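Local atomic coordinates of free serine kinase (Thermococcus kodakarensis KOD1, PDB entry 5X0K), a protein that phosphorylates free L-serine with ADP as phosphate donor, giving O-phospho-L-serine and AMP in a magnesium-dependent step towards cysteine. Residues 18-23 / 82-87; 51-56 / 232-237; 100-105 / 222-227. The protein carries 1 engineered substitution. One frame throughout, in Å; residues are numbered along the deposited sequence. Where two conformers were deposited one is given.

Interaction 1: 18-23 / 82-87; sequences YVFIEL and AKRAPS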
loop_
_atom_site.group_PDB
_atom_site.type_symbol
_atom_site.label_atom_id
_atom_site.label_comp_id
_atom_site.label_asym_id
_atom_site.label_seq_id
_atom_site.Cartn_x
_atom_site.Cartn_y
_atom_site.Cartn_z
ATOM N N TYR A 18 -10.373 21.196 4.900
ATOM C CA TYR A 18 -9.000 20.814 5.162
ATOM C C TYR A 18 -8.379 21.759 6.174
ATOM O O TYR A 18 -8.893 22.864 6.419
ATOM C CB TYR A 18 -8.163 20.852 3.860
ATOM C CG TYR A 18 -7.989 22.249 3.259
ATOM C CD1 TYR A 18 -6.947 23.090 3.656
ATOM C CD2 TYR A 18 -8.871 22.738 2.312
ATOM C CE1 TYR A 18 -6.818 24.375 3.134
ATOM C CE2 TYR A 18 -8.758 24.035 1.823
ATOM C CZ TYR A 18 -7.713 24.829 2.227
ATOM O OH TYR A 18 -7.597 26.121 1.747
ATOM N N VAL A 19 -7.280 21.306 6.755
ATOM C CA VAL A 19 -6.468 22.154 7.608
ATOM C C VAL A 19 -5.006 21.883 7.252
ATOM O O VAL A 19 -4.634 20.755 6.976
ATOM C CB VAL A 19 -6.795 21.910 9.103
ATOM C CG1 VAL A 19 -6.506 20.478 9.531
ATOM C CG2 VAL A 19 -6.055 22.896 9.972
ATOM N N PHE A 20 -4.193 22.937 7.235
ATOM C CA PHE A 20 -2.781 22.795 6.925
ATOM C C PHE A 20 -2.120 22.124 8.131
ATOM O O PHE A 20 -2.297 22.579 9.302
ATOM C CB PHE A 20 -2.071 24.137 6.644
ATOM C CG PHE A 20 -2.472 24.798 5.358
ATOM C CD1 PHE A 20 -2.228 24.193 4.159
ATOM C CD2 PHE A 20 -3.058 26.066 5.346
ATOM C CE1 PHE A 20 -2.613 24.780 2.958
ATOM C CE2 PHE A 20 -3.441 26.675 4.139
ATOM C CZ PHE A 20 -3.232 26.018 2.943
ATOM N N ILE A 21 -1.373 21.070 7.831
ATOM C CA ILE A 21 -0.557 20.356 8.785
ATOM C C ILE A 21 0.861 20.337 8.264
ATOM O O ILE A 21 1.079 20.138 7.041
ATOM C CB ILE A 21 -1.070 18.920 8.992
ATOM C CG1 ILE A 21 -2.522 18.969 9.522
ATOM C CG2 ILE A 21 -0.173 18.131 9.954
ATOM C CD1 ILE A 21 -2.680 19.547 10.866
ATOM N N GLU A 22 1.814 20.526 9.159
ATOM C CA GLU A 22 3.217 20.572 8.738
ATOM C C GLU A 22 3.673 19.166 8.351
ATOM O O GLU A 22 3.317 18.189 8.998
ATOM C CB GLU A 22 4.110 21.197 9.818
ATOM C CG GLU A 22 3.730 22.638 10.131
ATOM C CD GLU A 22 4.133 23.631 9.057
ATOM O OE1 GLU A 22 5.354 23.757 8.769
ATOM O OE2 GLU A 22 3.260 24.365 8.533
ATOM N N LEU A 23 4.440 19.061 7.276
ATOM C CA LEU A 23 4.842 17.777 6.714
ATOM C C LEU A 23 5.711 16.999 7.690
ATOM O O LEU A 23 5.657 15.759 7.763
ATOM C CB LEU A 23 5.591 17.990 5.385
ATOM C CG LEU A 23 4.803 18.674 4.261
ATOM C CD1 LEU A 23 5.715 19.189 3.159
ATOM C CD2 LEU A 23 3.786 17.716 3.688
ATOM N N ALA A 82 8.699 22.133 0.259
ATOM C CA ALA A 82 7.484 22.649 0.892
ATOM C C ALA A 82 7.484 22.217 2.346
ATOM O O ALA A 82 8.256 21.330 2.779
ATOM C CB ALA A 82 6.236 22.175 0.156
ATOM N N LYS A 83 6.618 22.877 3.110
ATOM C CA LYS A 83 6.548 22.688 4.556
ATOM C C LYS A 83 5.242 22.125 5.098
ATOM O O LYS A 83 5.264 21.564 6.170
ATOM C CB LYS A 83 6.812 24.030 5.245
ATOM C CG LYS A 83 8.173 24.649 4.937
ATOM C CD LYS A 83 9.285 23.857 5.571
ATOM C CE LYS A 83 10.668 24.274 5.079
ATOM N NZ LYS A 83 11.593 23.190 5.518
ATOM N N ARG A 84 4.152 22.280 4.360
ATOM C CA ARG A 84 2.831 21.846 4.847
ATOM C C ARG A 84 1.981 21.314 3.724
ATOM O O ARG A 84 2.246 21.571 2.587
ATOM C CB ARG A 84 2.120 23.014 5.508
ATOM C CG ARG A 84 1.705 24.170 4.601
ATOM C CD ARG A 84 1.425 25.400 5.459
ATOM N NE ARG A 84 2.676 25.926 6.016
ATOM C CZ ARG A 84 3.482 26.774 5.365
ATOM N NH1 ARG A 84 3.170 27.241 4.184
ATOM N NH2 ARG A 84 4.602 27.160 5.928
ATOM N N ALA A 85 0.895 20.604 4.089
ATOM C CA ALA A 85 -0.063 20.157 3.118
ATOM C C ALA A 85 -1.482 20.287 3.637
ATOM O O ALA A 85 -1.711 20.090 4.818
ATOM C CB ALA A 85 0.237 18.731 2.702
ATOM N N PRO A 86 -2.449 20.596 2.754
ATOM C CA PRO A 86 -3.818 20.576 3.251
ATOM C C PRO A 86 -4.230 19.154 3.523
ATOM O O PRO A 86 -4.005 18.274 2.708
ATOM C CB PRO A 86 -4.639 21.175 2.149
ATOM C CG PRO A 86 -3.796 21.120 0.946
ATOM C CD PRO A 86 -2.359 21.017 1.351
ATOM N N SER A 87 -4.874 18.978 4.661
ATOM C CA SER A 87 -5.124 17.673 5.212
ATOM C C SER A 87 -6.557 17.577 5.774
ATOM O O SER A 87 -7.101 18.531 6.328
ATOM C CB SER A 87 -4.133 17.480 6.353
ATOM O OG SER A 87 -2.793 17.494 5.866
HETATM O O HOH W 1 5.991 26.465 8.376
#
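Val-19 and Ile-21 pair with Ser-87 and Ala-85 as the hydrogen-bonded pairs of an antiparallel ladder, which lays strand 19-22 along strand 84-89 at one edge of the five-stranded mixed sheet of the ParB-like N-terminal domain. Between them, Phe-20 faces Pro-86 in a non-hydrogen-bonded pair, so the missing N-H of the proline costs this ladder nothing; past the strand, Leu-23 N still bonds to Lys-83 O.

Arg-84 is the side chain to follow. Its chi1 of 67° places CG between the backbone N and the carbonyl carbon and sends the aliphatic chain past Phe-20. CB lies 3.4 Å from Ile-21 O, CG passes 4.0 Å from Phe-20 CD1, and CD packs 3.9 Å from Phe-20 CB. A bend at chi3 then turns the head group towards Glu-22, which runs alongside and points the same way. Arg-84 NE reaches Glu-22 OE2 at 3.0 Å on its syn side, the acceptor lying close to the guanidinium plane, while carboxylate and guanidinium are twisted 39° against each other. A water bridges the other ends of the two groups, donating to Glu-22 OE1 (2.8 Å) and accepting from Arg-84 NH2 (2.9 Å). NH1 bonds to the backbone O of Glu-240 and to the terminal carboxylate of Phe-242, tying the chain's C-terminus to this strand.

On the same face as Phe-20, Tyr-18 CD1 presses to 3.4 Å from Pro-86 CB, and Tyr-18 CE1 lies over one face of the Phe-20 ring, toward its rim; Val-236 packs against all three residues. The other face carries Ile-21, Ala-85 and Ser-87, which pack towards strand 54-58 and helix 71-79. Here Ala-85 O takes two donors from opposite faces of its carbonyl plane: Ile-21 N, and Ser-87 OG at 3.0 Å.

Interaction 2: 51-56 / 232-237; sequences WKPMLL and DKIDVK. With AMP (adenosine monophosphate), chain B.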
loop_
_atom_site.group_PDB
_atom_site.type_symbol
_atom_site.label_atom_id
_atom_site.label_comp_id
_atom_site.label_asym_id
_atom_site.label_seq_id
_atom_site.Cartn_x
_atom_site.Cartn_y
_atom_site.Cartn_z
ATOM N N TRP A 51 -4.811 19.755 -5.245
ATOM C CA TRP A 51 -6.270 19.595 -5.223
ATOM C C TRP A 51 -6.816 18.421 -4.419
ATOM O O TRP A 51 -8.058 18.249 -4.362
ATOM C CB TRP A 51 -6.808 19.563 -6.663
ATOM C CG TRP A 51 -6.093 18.647 -7.539
ATOM C CD1 TRP A 51 -5.186 18.973 -8.504
ATOM C CD2 TRP A 51 -6.236 17.228 -7.586
ATOM N NE1 TRP A 51 -4.723 17.849 -9.122
ATOM C CE2 TRP A 51 -5.346 16.757 -8.574
ATOM C CE3 TRP A 51 -7.034 16.308 -6.892
ATOM C CZ2 TRP A 51 -5.213 15.415 -8.884
ATOM C CZ3 TRP A 51 -6.920 14.941 -7.225
ATOM C CH2 TRP A 51 -5.999 14.517 -8.198
ATOM N N LYS A 52 -5.950 17.597 -3.825
ATOM C CA LYS A 52 -6.331 16.331 -3.197
ATOM C C LYS A 52 -5.761 16.276 -1.764
ATOM O O LYS A 52 -4.591 15.957 -1.588
ATOM C CB LYS A 52 -5.778 15.128 -3.991
ATOM C CG LYS A 52 -6.416 13.786 -3.637
ATOM C CD LYS A 52 -5.734 12.665 -4.395
ATOM C CE LYS A 52 -6.348 11.331 -4.078
ATOM N NZ LYS A 52 -5.891 10.357 -5.094
ATOM N N PRO A 53 -6.560 16.587 -0.718
ATOM C CA PRO A 53 -5.952 16.671 0.620
ATOM C C PRO A 53 -5.428 15.333 1.124
ATOM O O PRO A 53 -5.980 14.281 0.778
ATOM C CB PRO A 53 -7.112 17.144 1.522
ATOM C CG PRO A 53 -8.323 16.720 0.796
ATOM C CD PRO A 53 -8.010 16.819 -0.678
ATOM N N MET A 54 -4.372 15.397 1.921
ATOM C CA MET A 54 -3.871 14.272 2.711
ATOM C C MET A 54 -5.001 13.757 3.606
ATOM O O MET A 54 -5.865 14.535 4.008
ATOM C CB MET A 54 -2.722 14.721 3.635
ATOM C CG MET A 54 -1.511 15.388 3.011
ATOM S SD MET A 54 -0.565 14.169 2.105
ATOM C CE MET A 54 -0.057 12.971 3.366
ATOM N N LEU A 55 -5.012 12.458 3.859
ATOM C CA LEU A 55 -5.916 11.866 4.874
ATOM C C LEU A 55 -5.029 11.403 6.016
ATOM O O LEU A 55 -4.136 10.574 5.852
ATOM C CB LEU A 55 -6.734 10.722 4.324
ATOM C CG LEU A 55 -7.569 11.165 3.110
ATOM C CD1 LEU A 55 -8.467 10.043 2.675
ATOM C CD2 LEU A 55 -8.365 12.429 3.350
ATOM N N LEU A 56 -5.289 11.979 7.181
ATOM C CA LEU A 56 -4.445 11.756 8.346
ATOM C C LEU A 56 -5.219 11.236 9.534
ATOM O O LEU A 56 -6.432 11.452 9.626
ATOM C CB LEU A 56 -3.729 13.068 8.760
ATOM C CG LEU A 56 -2.916 13.838 7.738
ATOM C CD1 LEU A 56 -2.373 15.124 8.353
ATOM C CD2 LEU A 56 -1.806 12.982 7.208
ATOM N N ASP A 232 -14.015 15.960 -1.172
ATOM C CA ASP A 232 -14.158 16.719 -2.394
ATOM C C ASP A 232 -12.848 17.460 -2.691
ATOM O O ASP A 232 -12.044 17.707 -1.809
ATOM C CB ASP A 232 -15.278 17.735 -2.286
ATOM C CG ASP A 232 -15.914 18.056 -3.610
ATOM O OD1 ASP A 232 -15.368 17.705 -4.696
ATOM O OD2 ASP A 232 -17.030 18.612 -3.562
ATOM N N LYS A 233 -12.671 17.800 -3.956
ATOM C CA LYS A 233 -11.436 18.448 -4.387
ATOM C C LYS A 233 -11.352 19.834 -3.813
ATOM O O LYS A 233 -12.366 20.457 -3.524
ATOM C CB LYS A 233 -11.340 18.481 -5.919
ATOM C CG LYS A 233 -10.800 17.182 -6.475
ATOM C CD LYS A 233 -11.628 15.923 -6.190
ATOM C CE LYS A 233 -12.894 15.820 -7.011
ATOM N NZ LYS A 233 -13.577 14.490 -7.157
ATOM N N ILE A 234 -10.125 20.313 -3.655
ATOM C CA ILE A 234 -9.867 21.585 -3.019
ATOM C C ILE A 234 -9.086 22.508 -3.909
ATOM O O ILE A 234 -8.589 22.066 -4.934
ATOM C CB ILE A 234 -9.191 21.421 -1.650
ATOM C CG1 ILE A 234 -7.781 20.792 -1.775
ATOM C CG2 ILE A 234 -10.089 20.607 -0.723
ATOM C CD1 ILE A 234 -7.000 20.757 -0.469
ATOM N N ASP A 235 -9.100 23.792 -3.519
ATOM C CA ASP A 235 -8.566 24.916 -4.264
ATOM C C ASP A 235 -7.420 25.486 -3.418
ATOM O O ASP A 235 -7.604 26.451 -2.637
ATOM C CB ASP A 235 -9.668 25.968 -4.523
ATOM C CG ASP A 235 -9.145 27.255 -5.129
ATOM O OD1 ASP A 235 -8.086 27.237 -5.816
ATOM O OD2 ASP A 235 -9.777 28.323 -4.902
ATOM N N VAL A 236 -6.258 24.853 -3.534
ATOM C CA VAL A 236 -5.056 25.337 -2.828
ATOM C C VAL A 236 -3.923 25.497 -3.810
ATOM O O VAL A 236 -3.671 24.635 -4.609
ATOM C CB VAL A 236 -4.647 24.371 -1.686
ATOM C CG1 VAL A 236 -3.344 24.782 -1.013
ATOM C CG2 VAL A 236 -5.758 24.306 -0.680
ATOM N N LYS A 237 -3.222 26.623 -3.742
ATOM C CA LYS A 237 -2.112 26.882 -4.633
ATOM C C LYS A 237 -0.843 26.307 -4.019
ATOM O O LYS A 237 -0.617 26.395 -2.836
ATOM C CB LYS A 237 -1.965 28.361 -4.919
ATOM C CG LYS A 237 -2.920 28.876 -5.973
ATOM C CD LYS A 237 -4.381 28.642 -5.670
ATOM C CE LYS A 237 -5.235 29.575 -6.526
ATOM N NZ LYS A 237 -6.666 29.377 -6.240
HETATM P P AMP B . -0.308 9.305 -2.963
HETATM O O1P AMP B . 0.031 10.640 -2.396
HETATM O O2P AMP B . 0.495 8.162 -2.438
HETATM O O3P AMP B . -1.795 9.029 -2.950
HETATM O "O5'" AMP B . 0.154 9.369 -4.526
HETATM C "C5'" AMP B . 0.222 10.607 -5.209
HETATM C "C4'" AMP B . -1.164 11.218 -5.372
HETATM O "O4'" AMP B . -1.025 12.530 -5.880
HETATM C "C3'" AMP B . -2.071 10.503 -6.369
HETATM O "O3'" AMP B . -3.189 9.955 -5.675
HETATM C "C2'" AMP B . -2.512 11.572 -7.350
HETATM O "O2'" AMP B . -3.905 11.552 -7.715
HETATM C "C1'" AMP B . -2.223 12.824 -6.556
HETATM N N9 AMP B . -2.010 14.044 -7.316
HETATM C C8 AMP B . -1.602 14.206 -8.604
HETATM N N7 AMP B . -1.516 15.516 -8.903
HETATM C C5 AMP B . -1.841 16.202 -7.781
HETATM C C6 AMP B . -1.957 17.620 -7.461
HETATM N N6 AMP B . -1.682 18.564 -8.393
HETATM N N1 AMP B . -2.347 17.933 -6.192
HETATM C C2 AMP B . -2.593 16.958 -5.274
HETATM N N3 AMP B . -2.532 15.632 -5.506
HETATM C C4 AMP B . -2.167 15.224 -6.749
#
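This is a small backbone-led contact at the protein surface, where the loop entering strand 54-58 meets the C-terminal segment 232-237 beside the bound AMP. It adjoins the short, weakly bonded antiparallel pair of strands 49-50 and 236-237, and one hydrogen bond carries it: Ile-234 N donates to Trp-51 O over 3.0 Å. Lys-233 CA makes a C-H...O contact with the same oxygen, and Lys-233 CG lies against it. In return Trp-51 CA makes a C-H...O contact with Ile-234 O.

Two side chains of the C-terminal segment finish the join. Lys-233 runs beside Trp-51 in the same direction, its CG 3.9 Å from Trp-51 CE3, before bends at chi2 and chi3 carry the amine away. Ile-234 puts CG1 against Trp-51 O and reaches with CD1 to 4.1 Å from Pro-53 CD; Pro-86 and Tyr-18 also touch this isoleucine. Just upstream, Asp-232 OD1 accepts from Lys-233 N at 2.8 Å.

The payoff lies on the ligand side. The adenine lies over one face of the Trp-51 indole, with AMP C6 3.1 Å above the ring plane, displaced towards the rim near NE1. Lys-52 turns away from segment 232-237: its CG is anti to the backbone N (chi1 -165°) and the chain beyond is fully extended, which brings NZ to 2.8 Å from AMP O3', with a weak 3.5 Å bond to AMP O2'. Lys-52 O is held by Arg-73 NH1, and Arg-73 NE itself bonds to AMP. Together with Ser-43, Ile-49 and His-72, which also bond to AMP, Trp-51 and Lys-52 form part of the ADP-binding site of this kinase: an aromatic face for the base and an amine for the ribose hydroxyls.

Interaction 3: 100-105 / 222-227; sequences YTWYPA and TTRHVL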
loop_
_atom_site.group_PDB
_atom_site.type_symbol
_atom_site.label_atom_id
_atom_site.label_comp_id
_atom_site.label_asym_id
_atom_site.label_seq_id
_atom_site.Cartn_x
_atom_site.Cartn_y
_atom_site.Cartn_z
ATOM N N TYR A 100 -7.872 -3.212 4.673
ATOM C CA TYR A 100 -7.653 -4.457 3.968
ATOM C C TYR A 100 -6.208 -4.418 3.494
ATOM O O TYR A 100 -5.428 -3.528 3.892
ATOM C CB TYR A 100 -8.665 -4.559 2.803
ATOM C CG TYR A 100 -10.096 -4.595 3.291
ATOM C CD1 TYR A 100 -10.636 -5.765 3.820
ATOM C CD2 TYR A 100 -10.909 -3.470 3.200
ATOM C CE1 TYR A 100 -11.949 -5.809 4.279
ATOM C CE2 TYR A 100 -12.219 -3.496 3.638
ATOM C CZ TYR A 100 -12.736 -4.655 4.184
ATOM O OH TYR A 100 -14.039 -4.682 4.625
ATOM N N THR A 101 -5.848 -5.393 2.680
ATOM C CA THR A 101 -4.554 -5.443 2.024
ATOM C C THR A 101 -4.725 -5.578 0.529
ATOM O O THR A 101 -5.864 -5.517 -0.010
ATOM C CB THR A 101 -3.638 -6.556 2.638
ATOM O OG1 THR A 101 -2.310 -6.474 2.095
ATOM C CG2 THR A 101 -4.205 -7.973 2.399
ATOM N N TRP A 102 -3.594 -5.655 -0.168
ATOM C CA TRP A 102 -3.594 -5.913 -1.597
ATOM C C TRP A 102 -3.098 -7.306 -1.794
ATOM O O TRP A 102 -2.401 -7.854 -0.912
ATOM C CB TRP A 102 -2.677 -4.939 -2.350
ATOM C CG TRP A 102 -3.136 -3.506 -2.300
ATOM C CD1 TRP A 102 -2.849 -2.584 -1.352
ATOM C CD2 TRP A 102 -3.952 -2.836 -3.274
ATOM N NE1 TRP A 102 -3.443 -1.373 -1.658
ATOM C CE2 TRP A 102 -4.136 -1.509 -2.831
ATOM C CE3 TRP A 102 -4.567 -3.244 -4.472
ATOM C CZ2 TRP A 102 -4.896 -0.577 -3.552
ATOM C CZ3 TRP A 102 -5.315 -2.337 -5.172
ATOM C CH2 TRP A 102 -5.475 -1.009 -4.715
ATOM N N TYR A 103 -3.439 -7.869 -2.946
ATOM C CA TYR A 103 -3.058 -9.238 -3.298
ATOM C C TYR A 103 -2.249 -9.148 -4.568
ATOM O O TYR A 103 -2.828 -9.070 -5.664
ATOM C CB TYR A 103 -4.295 -10.133 -3.435
ATOM C CG TYR A 103 -5.040 -10.165 -2.150
ATOM C CD1 TYR A 103 -4.666 -11.048 -1.121
ATOM C CD2 TYR A 103 -6.062 -9.268 -1.906
ATOM C CE1 TYR A 103 -5.322 -11.033 0.102
ATOM C CE2 TYR A 103 -6.698 -9.225 -0.676
ATOM C CZ TYR A 103 -6.323 -10.107 0.322
ATOM O OH TYR A 103 -6.999 -10.070 1.498
ATOM N N PRO A 104 -0.906 -9.051 -4.429
ATOM C CA PRO A 104 -0.073 -9.088 -5.634
ATOM C C PRO A 104 -0.305 -10.389 -6.389
ATOM O O PRO A 104 -0.172 -11.455 -5.788
ATOM C CB PRO A 104 1.365 -9.053 -5.088
ATOM C CG PRO A 104 1.267 -8.616 -3.668
ATOM C CD PRO A 104 -0.099 -8.998 -3.197
ATOM N N ALA A 105 -0.699 -10.301 -7.662
ATOM C CA ALA A 105 -0.894 -11.465 -8.522
ATOM C C ALA A 105 -0.018 -11.335 -9.759
ATOM O O ALA A 105 0.266 -10.215 -10.201
ATOM C CB ALA A 105 -2.355 -11.581 -8.934
ATOM N N THR A 222 0.716 -2.571 0.971
ATOM C CA THR A 222 0.419 -3.406 2.100
ATOM C C THR A 222 -0.942 -3.077 2.660
ATOM O O THR A 222 -1.732 -3.983 2.893
ATOM C CB THR A 222 1.510 -3.308 3.164
ATOM O OG1 THR A 222 2.759 -3.679 2.561
ATOM C CG2 THR A 222 1.205 -4.219 4.324
ATOM N N THR A 223 -1.252 -1.796 2.846
ATOM C CA THR A 223 -2.580 -1.419 3.326
ATOM C C THR A 223 -3.497 -1.018 2.196
ATOM O O THR A 223 -3.059 -0.432 1.216
ATOM C CB THR A 223 -2.525 -0.243 4.303
ATOM O OG1 THR A 223 -1.796 0.845 3.702
ATOM C CG2 THR A 223 -1.855 -0.697 5.608
ATOM N N ARG A 224 -4.785 -1.264 2.391
ATOM C CA ARG A 224 -5.798 -0.832 1.433
ATOM C C ARG A 224 -6.956 -0.349 2.262
ATOM O O ARG A 224 -7.778 -1.124 2.720
ATOM C CB ARG A 224 -6.196 -1.959 0.471
ATOM C CG ARG A 224 -7.077 -1.477 -0.693
ATOM C CD ARG A 224 -7.357 -2.565 -1.720
ATOM N NE ARG A 224 -8.082 -3.697 -1.133
ATOM C CZ ARG A 224 -9.381 -3.719 -0.836
ATOM N NH1 ARG A 224 -10.176 -2.693 -1.121
ATOM N NH2 ARG A 224 -9.905 -4.807 -0.277
ATOM N N HIS A 225 -6.972 0.953 2.527
ATOM C CA HIS A 225 -7.970 1.502 3.413
ATOM C C HIS A 225 -9.234 1.715 2.631
ATOM O O HIS A 225 -9.206 2.249 1.513
ATOM C CB HIS A 225 -7.516 2.818 4.029
ATOM C CG HIS A 225 -6.463 2.664 5.069
ATOM N ND1 HIS A 225 -5.120 2.659 4.773
ATOM C CD2 HIS A 225 -6.551 2.596 6.416
ATOM C CE1 HIS A 225 -4.424 2.535 5.881
ATOM N NE2 HIS A 225 -5.270 2.503 6.896
ATOM N N VAL A 226 -10.347 1.280 3.199
ATOM C CA VAL A 226 -11.670 1.608 2.661
ATOM C C VAL A 226 -12.313 2.577 3.644
ATOM O O VAL A 226 -12.537 2.265 4.823
ATOM C CB VAL A 226 -12.523 0.363 2.409
ATOM C CG1 VAL A 226 -13.941 0.764 2.032
ATOM C CG2 VAL A 226 -11.888 -0.460 1.302
ATOM N N LEU A 227 -12.534 3.784 3.153
ATOM C CA LEU A 227 -12.937 4.914 3.993
ATOM C C LEU A 227 -14.405 5.232 3.785
ATOM O O LEU A 227 -14.967 4.846 2.757
ATOM C CB LEU A 227 -12.092 6.132 3.632
ATOM C CG LEU A 227 -10.574 6.067 3.901
ATOM C CD1 LEU A 227 -9.983 7.417 3.627
ATOM C CD2 LEU A 227 -10.284 5.665 5.325
#
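Tyr-100 and Arg-224 hold each other by two backbone hydrogen bonds, Tyr-100 N to Arg-224 O (2.9 Å) and Arg-224 N to Tyr-100 O (2.8 Å).

Side chains add three more bonds. Thr-101 OG1 donates to Thr-222 O at 2.7 Å. Arg-224 NE reaches back to Thr-101 O at 3.1 Å, with the oxygen close to the guanidinium plane, and Trp-102 NE1 makes a weak, bent bond (126°) to Thr-223 O. Arg-224 NH1 goes to Tyr-9 OH.

The hydrogen-bonded antiparallel pair joins strand 224-226 to the long, broken strand 98-107, part of the mixed sheet that continues through strands 175-179 and 196-199. It also borders the phosphoserine site: Trp-102, Thr-223 and His-225 all bind O-phospho-L-serine. Gln-30, inferred to be an active-site residue, accepts from the N-H groups of Thr-222 and Thr-223 through OE1, while Thr-223 OG1 bonds to His-29 NE2.

Contacts over flat faces centre on Arg-224. Its CD sits over the Trp-102 six-membered ring in a CH-pi contact, 3.5 Å from the centroid. The bend at chi3 (61°) then lays the guanidinium face on Tyr-100 CB, its plane 9° from that of the phenol ring.

Apolar packing is slight: Val-226 CG2 meets the edge of the Tyr-100 ring, 3.7 Å from CD2.

Interactions 1 and 2 are neighbours, their centres about 10 Å apart, and share the five-stranded sheet: strands 84-89 and 54-58 lie side by side in it, Pro-86 O probably bonding to Met-54 N. Along the chain their segments alternate, so the C-terminal segment 232-237 returns to the N-terminal domain and packs by the AMP site. Interaction 3 belongs to the other, eight-stranded sheet, with its centre about 22 Å from that of interaction 2 and about 25 Å from that of interaction 1. It is nested within the loop closed by interaction 2, touching it where Leu-55 meets Leu-227. ADP-binding and phosphoserine-binding residues lie by different sheets, the Thr-223 side chain about 10 Å from the AMP.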